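Local coordinates for teichoic acid biosynthesis protein F (PDB 3L7I) that is a teichoic acid biosynthesis protein whose modelled part belongs to the GT-B clan of glycosyltransferase-like folds, at residues 465-468 with 469-472; 498-501 with 502-505; 432-435 with 436-439; 652-655 with 656-660; 333-336 with 337-340. One frame throughout, in Å; residues are numbered along the deposited sequence.

Interaction 1 (465-468 with 469-472); sequences TPKY and KRNF
Y468 and F472 lie side by side, one helical turn apart, and point the same way. The hydroxyl of Y468 sits at the edge of the F472 ring, near its plane, with OH of Y468 3.5 Å from CD2 of F472. The ring planes are inclined by 67°, an oblique pairing. Both side chains leave the backbone with CG anti to N (chi1 166° for Y468, -150° for F472), which sends the two rings off the helix in a similar direction.

T465 and K469 form a second pair. The methyl CG2 of T465 touches CE of K469 at 3.5 Å. K469 is extended beyond CG, and its ammonium group passes this methyl to reach the carbonyl oxygen of M455.

Beneath the side chains run the backbone bonds. K469 N donates to T465 O at 3.0 Å, and R470 N to P466 O at 2.9 Å. N471 N donates to K467 O at 3.2 Å, and F472 N to Y468 O at 2.9 Å.

Farther out, R426 makes a cation-pi contact with F472, and W498 packs on both K469 and F472. The i to i+4 bonds and side-chain pairs are those of the first turns of an alpha helix. Helix 465-476 is the crossover helix of a beta-alpha-beta unit between parallel strands 438-441 and 481-484.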
loop_
_atom_site.group_PDB
_atom_site.type_symbol
_atom_site.label_atom_id
_atom_site.label_comp_id
_atom_site.label_asym_id
_atom_site.label_seq_id
_atom_site.Cartn_x
_atom_site.Cartn_y
_atom_site.Cartn_z
ATOM N N THR A 465 34.689 -6.744 8.091
ATOM C CA THR A 465 35.089 -8.012 8.690
ATOM C C THR A 465 34.075 -8.537 9.711
ATOM O O THR A 465 33.827 -9.736 9.778
ATOM C CB THR A 465 36.497 -7.928 9.335
ATOM O OG1 THR A 465 37.490 -7.750 8.315
ATOM C CG2 THR A 465 36.818 -9.203 10.135
ATOM N N PRO A 466 33.494 -7.650 10.525
ATOM C CA PRO A 466 32.524 -8.162 11.498
ATOM C C PRO A 466 31.246 -8.641 10.824
ATOM O O PRO A 466 30.699 -9.658 11.253
ATOM C CB PRO A 466 32.214 -6.944 12.375
ATOM C CG PRO A 466 33.335 -6.020 12.158
ATOM C CD PRO A 466 33.810 -6.237 10.757
ATOM N N LYS A 467 30.773 -7.918 9.806
ATOM C CA LYS A 467 29.544 -8.290 9.112
ATOM C C LYS A 467 29.764 -9.513 8.216
ATOM O O LYS A 467 28.830 -10.218 7.858
ATOM C CB LYS A 467 28.977 -7.107 8.314
ATOM C CG LYS A 467 27.615 -7.390 7.690
ATOM C CD LYS A 467 26.761 -6.127 7.547
ATOM C CE LYS A 467 25.382 -6.454 6.940
ATOM N NZ LYS A 467 24.375 -5.358 7.153
ATOM N N TYR A 468 31.018 -9.765 7.880
ATOM C CA TYR A 468 31.376 -10.886 7.026
ATOM C C TYR A 468 31.438 -12.159 7.847
ATOM O O TYR A 468 30.913 -13.205 7.448
ATOM C CB TYR A 468 32.711 -10.629 6.340
ATOM C CG TYR A 468 33.289 -11.857 5.715
ATOM C CD1 TYR A 468 33.038 -12.165 4.385
ATOM C CD2 TYR A 468 34.077 -12.720 6.458
ATOM C CE1 TYR A 468 33.556 -13.298 3.800
ATOM C CE2 TYR A 468 34.617 -13.863 5.883
ATOM C CZ TYR A 468 34.346 -14.145 4.553
ATOM O OH TYR A 468 34.869 -15.292 3.997
ATOM N N LYS A 469 32.072 -12.058 9.003
ATOM C CA LYS A 469 32.046 -13.132 9.981
ATOM C C LYS A 469 30.631 -13.408 10.509
ATOM O O LYS A 469 30.249 -14.567 10.685
ATOM C CB LYS A 469 33.037 -12.856 11.129
ATOM C CG LYS A 469 34.505 -12.872 10.699
ATOM C CD LYS A 469 35.434 -12.950 11.897
ATOM C CE LYS A 469 36.822 -12.393 11.592
ATOM N NZ LYS A 469 37.575 -12.049 12.830
ATOM N N ARG A 470 29.855 -12.362 10.766
ATOM C CA ARG A 470 28.483 -12.583 11.187
ATOM C C ARG A 470 27.762 -13.454 10.164
ATOM O O ARG A 470 27.103 -14.424 10.520
ATOM C CB ARG A 470 27.717 -11.267 11.393
ATOM C CG ARG A 470 26.190 -11.408 11.259
ATOM C CD ARG A 470 25.399 -10.311 11.954
ATOM N NE ARG A 470 25.251 -9.068 11.179
ATOM C CZ ARG A 470 24.717 -8.998 9.954
ATOM N NH1 ARG A 470 24.308 -10.101 9.335
ATOM N NH2 ARG A 470 24.606 -7.824 9.334
ATOM N N ASN A 471 27.890 -13.111 8.889
ATOM C CA ASN A 471 27.189 -13.844 7.850
ATOM C C ASN A 471 27.709 -15.251 7.690
ATOM O O ASN A 471 26.939 -16.166 7.404
ATOM C CB ASN A 471 27.273 -13.119 6.514
ATOM C CG ASN A 471 26.349 -11.932 6.448
ATOM O OD1 ASN A 471 25.332 -11.879 7.150
ATOM N ND2 ASN A 471 26.703 -10.955 5.615
ATOM N N PHE A 472 29.016 -15.418 7.859
ATOM C CA PHE A 472 29.615 -16.721 7.708
ATOM C C PHE A 472 29.111 -17.553 8.875
ATOM O O PHE A 472 28.863 -18.755 8.756
ATOM C CB PHE A 472 31.134 -16.609 7.744
ATOM C CG PHE A 472 31.838 -17.660 6.947
ATOM C CD1 PHE A 472 31.590 -19.002 7.169
ATOM C CD2 PHE A 472 32.757 -17.308 5.983
ATOM C CE1 PHE A 472 32.234 -19.966 6.435
ATOM C CE2 PHE A 472 33.410 -18.275 5.247
ATOM C CZ PHE A 472 33.151 -19.597 5.479
#

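Interaction 2 (498-501 with 502-505); sequences WMDE and ERIL
The side chain of M499 bends at both chi2 (-83°) and chi3 (-34°), which turns its methyl group onto R503. CE of M499 packs on CB of R503, and the two side chains cross at about a right angle. R503 itself is extended from CG to NE. It runs beside D500, pointing the same way. Its NH1 makes a weak salt-bridge hydrogen bond to OD2 of D500 at 3.4 Å. The carboxylate oxygen meets the guanidinium at its edge, and the two planes are 24° apart.

The backbone here forms a short 3-10 turn that leads into strand 504-506, an outermost strand of the seven-stranded parallel sheet. Two bonds of the i to i+3 kind mark the turn. R503 N donates to D500 O at 3.1 Å, and I504 N to E501 O at 3.1 Å.

I504 opens the strand. Its CD1 lies 3.9 Å from CA of E501. I504 also packs on T490 of helix 487-496, while M499 packs on L482 of the neighbouring strand. OE1 of E501 forms a salt bridge with R494 of helix 487-496.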
loop_
_atom_site.group_PDB
_atom_site.type_symbol
_atom_site.label_atom_id
_atom_site.label_comp_id
_atom_site.label_asym_id
_atom_site.label_seq_id
_atom_site.Cartn_x
_atom_site.Cartn_y
_atom_site.Cartn_z
ATOM N N TRP A 498 32.896 -22.003 13.952
ATOM C CA TRP A 498 31.989 -22.043 15.092
ATOM C C TRP A 498 31.220 -23.368 15.083
ATOM O O TRP A 498 29.983 -23.362 15.027
ATOM C CB TRP A 498 30.963 -20.891 15.020
ATOM C CG TRP A 498 31.496 -19.472 14.817
ATOM C CD1 TRP A 498 31.867 -18.579 15.793
ATOM C CD2 TRP A 498 31.679 -18.789 13.568
ATOM N NE1 TRP A 498 32.290 -17.405 15.226
ATOM C CE2 TRP A 498 32.180 -17.501 13.866
ATOM C CE3 TRP A 498 31.482 -19.147 12.228
ATOM C CZ2 TRP A 498 32.484 -16.569 12.879
ATOM C CZ3 TRP A 498 31.779 -18.215 11.239
ATOM C CH2 TRP A 498 32.269 -16.936 11.575
ATOM N N MET A 499 31.919 -24.497 15.105
ATOM C CA MET A 499 31.238 -25.794 15.012
ATOM C C MET A 499 31.372 -26.606 16.295
ATOM O O MET A 499 32.335 -26.442 17.036
ATOM C CB MET A 499 31.796 -26.611 13.843
ATOM C CG MET A 499 31.405 -26.100 12.480
ATOM S SD MET A 499 29.771 -26.689 12.015
ATOM C CE MET A 499 29.826 -28.286 12.795
ATOM N N ASP A 500 30.411 -27.482 16.561
ATOM C CA ASP A 500 30.565 -28.436 17.649
ATOM C C ASP A 500 31.268 -29.653 17.080
ATOM O O ASP A 500 31.050 -29.993 15.926
ATOM C CB ASP A 500 29.205 -28.863 18.206
ATOM C CG ASP A 500 28.335 -27.687 18.621
ATOM O OD1 ASP A 500 28.821 -26.803 19.367
ATOM O OD2 ASP A 500 27.152 -27.664 18.209
ATOM N N GLU A 501 32.106 -30.319 17.867
ATOM C CA GLU A 501 32.738 -31.536 17.378
ATOM C C GLU A 501 31.656 -32.567 17.109
ATOM O O GLU A 501 31.800 -33.446 16.265
ATOM C CB GLU A 501 33.760 -32.073 18.379
ATOM C CG GLU A 501 34.406 -33.393 17.943
ATOM C CD GLU A 501 35.804 -33.604 18.525
ATOM O OE1 GLU A 501 36.002 -33.308 19.729
ATOM O OE2 GLU A 501 36.699 -34.071 17.772
ATOM N N GLU A 502 30.556 -32.423 17.830
ATOM C CA GLU A 502 29.429 -33.332 17.733
ATOM C C GLU A 502 28.825 -33.365 16.331
ATOM O O GLU A 502 28.059 -34.262 16.004
ATOM C CB GLU A 502 28.364 -32.924 18.751
ATOM C CG GLU A 502 28.931 -32.220 19.996
ATOM C CD GLU A 502 28.282 -32.706 21.296
ATOM O OE1 GLU A 502 27.324 -33.513 21.222
ATOM O OE2 GLU A 502 28.728 -32.292 22.394
ATOM N N ARG A 503 29.168 -32.386 15.504
ATOM C CA ARG A 503 28.590 -32.276 14.166
ATOM C C ARG A 503 29.576 -32.631 13.049
ATOM O O ARG A 503 29.208 -32.717 11.883
ATOM C CB ARG A 503 28.035 -30.869 13.944
ATOM C CG ARG A 503 26.562 -30.746 14.179
ATOM C CD ARG A 503 26.208 -29.336 14.530
ATOM N NE ARG A 503 24.813 -29.051 14.220
ATOM C CZ ARG A 503 24.017 -28.278 14.965
ATOM N NH1 ARG A 503 24.480 -27.736 16.097
ATOM N NH2 ARG A 503 22.753 -28.062 14.591
ATOM N N ILE A 504 30.831 -32.833 13.420
ATOM C CA ILE A 504 31.876 -33.156 12.471
ATOM C C ILE A 504 31.968 -34.661 12.227
ATOM O O ILE A 504 31.999 -35.455 13.176
ATOM C CB ILE A 504 33.204 -32.640 12.990
ATOM C CG1 ILE A 504 33.188 -31.111 12.962
ATOM C CG2 ILE A 504 34.346 -33.198 12.163
ATOM C CD1 ILE A 504 34.190 -30.462 13.888
ATOM N N LEU A 505 31.991 -35.062 10.959
ATOM C CA LEU A 505 32.242 -36.463 10.621
ATOM C C LEU A 505 33.656 -36.595 10.073
ATOM O O LEU A 505 33.915 -36.230 8.918
ATOM C CB LEU A 505 31.261 -36.945 9.566
ATOM C CG LEU A 505 29.782 -36.679 9.786
ATOM C CD1 LEU A 505 28.982 -37.221 8.623
ATOM C CD2 LEU A 505 29.377 -37.337 11.069
#

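Interaction 3 (432-435 with 436-439); sequences NKKE and NQTY
K434 and Q437 are joined by three hydrogen bonds at the two ends of a type I beta turn. Two involve the backbone of K434. Q437 N donates to K434 O at 2.8 Å, which closes the turn. K434 N donates to OE1 of Q437 at 3.1 Å, in the carbonyl plane and on a lone pair, with a nearly straight angle of 172°. The third is weak, from NZ of K434 to the same OE1 at 3.0 Å. CG of Q437 lies beside its backbone N (chi1 -50°), and the extended chain beyond it carries OE1 to N of K434. NE2 of Q437 is bonded to the carbonyls of A418 and Y415.

Charged groups form a second set. NZ of K433 donates to the backbone O of Q437 at 2.9 Å and also makes a salt bridge with D480. NZ of K434 has its salt bridge with D345.

The main contact between carbon atoms comes from the chain of K433. It bends at chi2, chi3 and chi4, bringing CD to 3.4 Å from CB of Y439. The hydroxyl of Y439 hydrogen-bonds to E475.

The buried Q437 amide thus has partners for both its oxygen and its nitrogen, which should fix its rotation. Each lysine ammonium pairs with an aspartate as well as a local oxygen. This probably steadies its charge where the turn enters strand 438-441 of the parallel sheet.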
loop_
_atom_site.group_PDB
_atom_site.type_symbol
_atom_site.label_atom_id
_atom_site.label_comp_id
_atom_site.label_asym_id
_atom_site.label_seq_id
_atom_site.Cartn_x
_atom_site.Cartn_y
_atom_site.Cartn_z
ATOM N N ASN A 432 16.010 -21.353 2.867
ATOM C CA ASN A 432 15.528 -21.609 4.229
ATOM C C ASN A 432 15.782 -23.015 4.725
ATOM O O ASN A 432 15.054 -23.941 4.356
ATOM C CB ASN A 432 14.022 -21.359 4.311
ATOM C CG ASN A 432 13.669 -19.900 4.202
ATOM O OD1 ASN A 432 14.340 -19.030 4.797
ATOM N ND2 ASN A 432 12.615 -19.607 3.438
ATOM N N LYS A 433 16.778 -23.192 5.582
ATOM C CA LYS A 433 17.055 -24.534 6.089
ATOM C C LYS A 433 16.214 -24.843 7.317
ATOM O O LYS A 433 16.529 -24.399 8.428
ATOM C CB LYS A 433 18.532 -24.750 6.394
ATOM C CG LYS A 433 18.918 -26.185 6.156
ATOM C CD LYS A 433 19.545 -26.796 7.391
ATOM C CE LYS A 433 18.628 -26.780 8.608
ATOM N NZ LYS A 433 18.793 -28.017 9.409
ATOM N N LYS A 434 15.137 -25.594 7.120
ATOM C CA LYS A 434 14.194 -25.823 8.203
ATOM C C LYS A 434 14.603 -27.017 9.089
ATOM O O LYS A 434 15.446 -27.844 8.681
ATOM C CB LYS A 434 12.804 -26.044 7.633
ATOM C CG LYS A 434 12.563 -25.368 6.325
ATOM C CD LYS A 434 11.270 -25.914 5.759
ATOM C CE LYS A 434 11.025 -25.434 4.348
ATOM N NZ LYS A 434 11.725 -26.215 3.291
ATOM N N GLU A 435 14.002 -27.077 10.288
ATOM C CA GLU A 435 14.215 -28.131 11.284
ATOM C C GLU A 435 14.033 -29.481 10.619
ATOM O O GLU A 435 14.662 -30.479 10.948
ATOM C CB GLU A 435 13.142 -27.996 12.361
ATOM C CG GLU A 435 13.626 -28.148 13.785
ATOM C CD GLU A 435 14.156 -26.831 14.352
ATOM O OE1 GLU A 435 13.440 -25.798 14.242
ATOM O OE2 GLU A 435 15.289 -26.828 14.909
ATOM N N ASN A 436 13.111 -29.456 9.678
ATOM C CA ASN A 436 12.663 -30.561 8.883
ATOM C C ASN A 436 13.763 -31.181 8.022
ATOM O O ASN A 436 13.729 -32.375 7.735
ATOM C CB ASN A 436 11.610 -29.978 7.952
ATOM C CG ASN A 436 10.488 -30.917 7.697
ATOM O OD1 ASN A 436 10.264 -31.837 8.472
ATOM N ND2 ASN A 436 9.759 -30.698 6.610
ATOM N N GLN A 437 14.728 -30.359 7.602
ATOM C CA GLN A 437 15.722 -30.734 6.584
ATOM C C GLN A 437 17.143 -30.938 7.146
ATOM O O GLN A 437 17.528 -30.330 8.157
ATOM C CB GLN A 437 15.739 -29.670 5.470
ATOM C CG GLN A 437 14.349 -29.326 4.914
ATOM C CD GLN A 437 14.333 -28.102 3.989
ATOM O OE1 GLN A 437 14.384 -26.962 4.445
ATOM N NE2 GLN A 437 14.217 -28.342 2.688
ATOM N N THR A 438 17.921 -31.792 6.489
ATOM C CA THR A 438 19.290 -32.036 6.920
ATOM C C THR A 438 20.291 -31.463 5.914
ATOM O O THR A 438 20.286 -31.861 4.738
ATOM C CB THR A 438 19.570 -33.527 7.093
ATOM O OG1 THR A 438 18.635 -34.082 8.016
ATOM C CG2 THR A 438 20.948 -33.729 7.655
ATOM N N TYR A 439 21.143 -30.534 6.367
ATOM C CA TYR A 439 22.123 -29.888 5.497
ATOM C C TYR A 439 23.513 -30.503 5.736
ATOM O O TYR A 439 24.136 -30.287 6.794
ATOM C CB TYR A 439 22.125 -28.379 5.752
ATOM C CG TYR A 439 23.033 -27.529 4.868
ATOM C CD1 TYR A 439 23.994 -28.099 4.031
ATOM C CD2 TYR A 439 22.963 -26.130 4.924
ATOM C CE1 TYR A 439 24.825 -27.305 3.256
ATOM C CE2 TYR A 439 23.798 -25.325 4.145
ATOM C CZ TYR A 439 24.719 -25.917 3.313
ATOM O OH TYR A 439 25.528 -25.105 2.540
#

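Interaction 4 (652-655 with 656-660); sequences RGFY and MNYME
F654 and Y658 pack together within the loop that links strands 637-640 and 666-667 of the six-stranded parallel sheet. The two side chains lie alongside each other and point the same way. CE2 of F654 comes to 3.7 Å from CD1 of Y658. That CD1 atom lies at the edge of the F654 ring, near its plane. The ring planes are inclined by 52°, and their centres are 5.7 Å apart.

The two residues reach this position through different torsions. F654 has CG anti to its carbonyl carbon (chi1 -83°). In Y658 the ring carbon is instead anti to the backbone N (chi1 -169°). Between them the backbone turns at N657, the centre of an inverse gamma turn, with a weak bond from Y658 N to M656 O. A type I turn from N657 to E660 follows.

M656 is bent and packs on M627 and F628 of helix 626-630. The hydroxyl of Y655 hydrogen-bonds to D454, and its ring packs on helix 487-496, so the loop reaches the half of the chain that holds the seven-stranded sheet. The hydroxyl of Y658 hydrogen-bonds to the carbonyl of D622. At the near end of the Y658 side chain, CB stands 4.0 Å from CD2 of F654, in the plane of the phenyl ring.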
loop_
_atom_site.group_PDB
_atom_site.type_symbol
_atom_site.label_atom_id
_atom_site.label_comp_id
_atom_site.label_asym_id
_atom_site.label_seq_id
_atom_site.Cartn_x
_atom_site.Cartn_y
_atom_site.Cartn_z
ATOM N N ARG A 652 52.376 -16.436 9.695
ATOM C CA ARG A 652 51.662 -17.411 10.504
ATOM C C ARG A 652 50.184 -17.352 10.137
ATOM O O ARG A 652 49.320 -17.869 10.852
ATOM C CB ARG A 652 51.865 -17.123 11.990
ATOM C CG ARG A 652 53.326 -16.981 12.380
ATOM C CD ARG A 652 53.488 -16.172 13.654
ATOM N NE ARG A 652 54.863 -15.713 13.820
ATOM C CZ ARG A 652 55.311 -15.071 14.894
ATOM N NH1 ARG A 652 54.489 -14.811 15.902
ATOM N NH2 ARG A 652 56.581 -14.692 14.959
ATOM N N GLY A 653 49.902 -16.697 9.015
ATOM C CA GLY A 653 48.580 -16.736 8.416
ATOM C C GLY A 653 48.376 -18.072 7.723
ATOM O O GLY A 653 47.562 -18.197 6.801
ATOM N N PHE A 654 49.157 -19.058 8.170
ATOM C CA PHE A 654 49.039 -20.458 7.783
ATOM C C PHE A 654 48.878 -21.243 9.071
ATOM O O PHE A 654 49.464 -20.891 10.089
ATOM C CB PHE A 654 50.320 -20.918 7.103
ATOM C CG PHE A 654 50.402 -20.572 5.640
ATOM C CD1 PHE A 654 49.437 -19.781 5.036
ATOM C CD2 PHE A 654 51.471 -21.019 4.874
ATOM C CE1 PHE A 654 49.526 -19.463 3.683
ATOM C CE2 PHE A 654 51.570 -20.700 3.539
ATOM C CZ PHE A 654 50.590 -19.922 2.940
ATOM N N TYR A 655 48.092 -22.311 9.038
ATOM C CA TYR A 655 47.869 -23.085 10.251
ATOM C C TYR A 655 49.048 -23.983 10.522
ATOM O O TYR A 655 49.347 -24.306 11.675
ATOM C CB TYR A 655 46.623 -23.942 10.147
ATOM C CG TYR A 655 45.329 -23.169 10.114
ATOM C CD1 TYR A 655 44.844 -22.527 11.249
ATOM C CD2 TYR A 655 44.566 -23.115 8.950
ATOM C CE1 TYR A 655 43.650 -21.843 11.217
ATOM C CE2 TYR A 655 43.378 -22.437 8.919
ATOM C CZ TYR A 655 42.931 -21.805 10.050
ATOM O OH TYR A 655 41.745 -21.135 9.977
ATOM N N MET A 656 49.721 -24.396 9.459
ATOM C CA MET A 656 50.854 -25.277 9.632
ATOM C C MET A 656 52.186 -24.553 9.500
ATOM O O MET A 656 52.259 -23.409 9.037
ATOM C CB MET A 656 50.783 -26.430 8.653
ATOM C CG MET A 656 50.737 -25.994 7.225
ATOM S SD MET A 656 51.706 -27.145 6.238
ATOM C CE MET A 656 51.166 -28.703 6.929
ATOM N N ASN A 657 53.244 -25.222 9.938
ATOM C CA ASN A 657 54.561 -24.641 9.819
ATOM C C ASN A 657 55.185 -24.971 8.468
ATOM O O ASN A 657 55.917 -25.949 8.318
ATOM C CB ASN A 657 55.456 -25.052 10.978
ATOM C CG ASN A 657 56.650 -24.142 11.112
ATOM O OD1 ASN A 657 57.122 -23.580 10.119
ATOM N ND2 ASN A 657 57.143 -23.976 12.338
ATOM N N TYR A 658 54.862 -24.128 7.491
ATOM C CA TYR A 658 55.258 -24.290 6.092
ATOM C C TYR A 658 56.754 -24.490 5.871
ATOM O O TYR A 658 57.172 -25.295 5.029
ATOM C CB TYR A 658 54.838 -23.048 5.324
ATOM C CG TYR A 658 54.924 -23.146 3.820
ATOM C CD1 TYR A 658 53.825 -23.534 3.075
ATOM C CD2 TYR A 658 56.085 -22.808 3.149
ATOM C CE1 TYR A 658 53.879 -23.606 1.705
ATOM C CE2 TYR A 658 56.161 -22.881 1.768
ATOM C CZ TYR A 658 55.045 -23.278 1.045
ATOM O OH TYR A 658 55.093 -23.351 -0.336
ATOM N N MET A 659 57.558 -23.728 6.610
ATOM C CA MET A 659 58.988 -23.772 6.444
ATOM C C MET A 659 59.534 -25.156 6.727
ATOM O O MET A 659 60.597 -25.524 6.233
ATOM C CB MET A 659 59.649 -22.743 7.347
ATOM C CG MET A 659 60.431 -21.709 6.579
ATOM S SD MET A 659 59.576 -21.241 5.077
ATOM C CE MET A 659 59.253 -19.504 5.400
ATOM N N GLU A 660 58.804 -25.937 7.507
ATOM C CA GLU A 660 59.339 -27.208 7.956
ATOM C C GLU A 660 58.602 -28.402 7.372
ATOM O O GLU A 660 58.928 -28.892 6.287
ATOM C CB GLU A 660 59.302 -27.262 9.481
ATOM C CG GLU A 660 60.574 -27.793 10.103
ATOM C CD GLU A 660 61.027 -26.956 11.280
ATOM O OE1 GLU A 660 60.171 -26.269 11.882
ATOM O OE2 GLU A 660 62.238 -26.980 11.593
#

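Interaction 5 (333-336 with 337-340); sequences RKNK and ERSL. With SO4 (sulfate ion), chain F.
N335 and R338 run side by side and point the same way at the start of helix 336-344. N335 holds the N-cap position, but its side chain makes no capping bond. Its OD1 instead sits over one face of the R338 guanidinium, with the amide tilted. OD1 of N335 stands 3.4 Å above the guanidinium plane, offset toward the rim, with the two planes 45° apart. R338 bends at chi2 and chi3 (88°), which lays its guanidinium beside the asparagine. The R338 guanidinium also makes a cation-pi contact with Y430.

The first helical turn is held through the backbone. S339 N donates to N335 O at 3.1 Å. L340 N donates to K336 O at 3.1 Å, and R338 N adds a weak bond to N335 O. OG of S339 hydrogen-bonds to H325 and N328 of helix 316-331, which ties the two helices together.

R333, at the start of the type I turn that leads into the helix, turns its guanidinium edge to a sulfate ion, probably from the crystallisation liquor. K327 of the same chain and R320 of the second subunit also hydrogen-bond to this ion. NH1 of R333 makes a weak bond to O4 of the sulfate at 3.5 Å, and NH2 of R333 a shorter one to O1 at 3.2 Å.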
loop_
_atom_site.group_PDB
_atom_site.type_symbol
_atom_site.label_atom_id
_atom_site.label_comp_id
_atom_site.label_asym_id
_atom_site.label_seq_id
_atom_site.Cartn_x
_atom_site.Cartn_y
_atom_site.Cartn_z
ATOM N N ARG A 333 10.912 -7.103 -10.890
ATOM C CA ARG A 333 12.163 -7.571 -10.314
ATOM C C ARG A 333 12.341 -9.086 -10.557
ATOM O O ARG A 333 11.379 -9.849 -10.572
ATOM C CB ARG A 333 12.195 -7.266 -8.800
ATOM C CG ARG A 333 12.858 -5.943 -8.343
ATOM C CD ARG A 333 12.374 -4.798 -9.180
ATOM N NE ARG A 333 12.621 -3.421 -8.701
ATOM C CZ ARG A 333 12.955 -3.038 -7.465
ATOM N NH1 ARG A 333 13.134 -3.929 -6.493
ATOM N NH2 ARG A 333 13.115 -1.735 -7.210
ATOM N N LYS A 334 13.585 -9.516 -10.734
ATOM C CA LYS A 334 13.887 -10.909 -11.049
ATOM C C LYS A 334 13.836 -11.754 -9.792
ATOM O O LYS A 334 13.788 -12.978 -9.847
ATOM C CB LYS A 334 15.275 -10.997 -11.681
ATOM C CG LYS A 334 15.543 -12.259 -12.474
ATOM C CD LYS A 334 16.646 -12.028 -13.500
ATOM C CE LYS A 334 16.872 -13.260 -14.371
ATOM N NZ LYS A 334 17.604 -12.923 -15.635
ATOM N N ASN A 335 13.857 -11.086 -8.651
ATOM C CA ASN A 335 13.797 -11.778 -7.380
ATOM C C ASN A 335 12.366 -12.161 -7.035
ATOM O O ASN A 335 12.061 -12.603 -5.917
ATOM C CB ASN A 335 14.386 -10.915 -6.278
ATOM C CG ASN A 335 15.879 -11.066 -6.165
ATOM O OD1 ASN A 335 16.484 -11.922 -6.805
ATOM N ND2 ASN A 335 16.486 -10.234 -5.336
ATOM N N LYS A 336 11.474 -11.985 -7.995
ATOM C CA LYS A 336 10.112 -12.364 -7.731
ATOM C C LYS A 336 10.043 -13.872 -7.417
ATOM O O LYS A 336 9.252 -14.298 -6.560
ATOM C CB LYS A 336 9.194 -11.939 -8.869
ATOM C CG LYS A 336 8.918 -12.975 -9.901
ATOM C CD LYS A 336 8.549 -12.300 -11.195
ATOM C CE LYS A 336 8.133 -13.306 -12.237
ATOM N NZ LYS A 336 7.334 -12.626 -13.304
ATOM N N GLU A 337 10.895 -14.674 -8.050
ATOM C CA GLU A 337 10.840 -16.112 -7.791
ATOM C C GLU A 337 11.172 -16.410 -6.334
ATOM O O GLU A 337 10.643 -17.336 -5.721
ATOM C CB GLU A 337 11.734 -16.887 -8.759
ATOM C CG GLU A 337 11.197 -16.902 -10.181
ATOM C CD GLU A 337 9.765 -17.475 -10.281
ATOM O OE1 GLU A 337 9.283 -18.115 -9.307
ATOM O OE2 GLU A 337 9.111 -17.290 -11.340
ATOM N N ARG A 338 12.028 -15.574 -5.777
ATOM C CA ARG A 338 12.529 -15.756 -4.428
ATOM C C ARG A 338 11.537 -15.304 -3.352
ATOM O O ARG A 338 11.390 -15.967 -2.326
ATOM C CB ARG A 338 13.831 -14.978 -4.292
ATOM C CG ARG A 338 14.562 -15.191 -3.011
ATOM C CD ARG A 338 16.029 -15.279 -3.320
ATOM N NE ARG A 338 16.685 -13.979 -3.330
ATOM C CZ ARG A 338 17.804 -13.710 -3.994
ATOM N NH1 ARG A 338 18.383 -14.643 -4.744
ATOM N NH2 ARG A 338 18.330 -12.494 -3.911
ATOM N N SER A 339 10.876 -14.165 -3.574
ATOM C CA SER A 339 9.900 -13.677 -2.599
ATOM C C SER A 339 8.684 -14.606 -2.554
ATOM O O SER A 339 8.084 -14.822 -1.496
ATOM C CB SER A 339 9.484 -12.250 -2.904
ATOM O OG SER A 339 9.231 -12.114 -4.276
ATOM N N LEU A 340 8.329 -15.162 -3.704
ATOM C CA LEU A 340 7.263 -16.142 -3.719
ATOM C C LEU A 340 7.647 -17.350 -2.864
ATOM O O LEU A 340 6.861 -17.823 -2.043
ATOM C CB LEU A 340 6.943 -16.569 -5.139
ATOM C CG LEU A 340 6.002 -17.767 -5.190
ATOM C CD1 LEU A 340 4.744 -17.529 -4.337
ATOM C CD2 LEU A 340 5.653 -18.111 -6.652
HETATM S S SO4 F . 13.576 -0.936 -3.154
HETATM O O1 SO4 F . 13.529 -0.245 -4.434
HETATM O O2 SO4 F . 14.760 -0.508 -2.413
HETATM O O3 SO4 F . 12.386 -0.570 -2.380
HETATM O O4 SO4 F . 13.627 -2.380 -3.416
#

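Along the chain the order is interaction 5, 3, 1, 2 and 4. Interactions 2 and 3 reach the same seven-stranded parallel sheet, with centres about 17 Å apart. Interaction 1 lies on the helix that follows strand 438-441, which interaction 3 enters. Interactions 1 and 2 touch, because W498 packs against helix 465-476. Interaction 4 belongs to the loop before the last strand of the second, six-stranded sheet. Its centre is about 45 Å from that of interaction 5, on the opposite side of the chain's centre. The contacts therefore sample both parallel sheets, consistent with the two-domain arrangement of a GT-B fold, plus the helical segment leading into it.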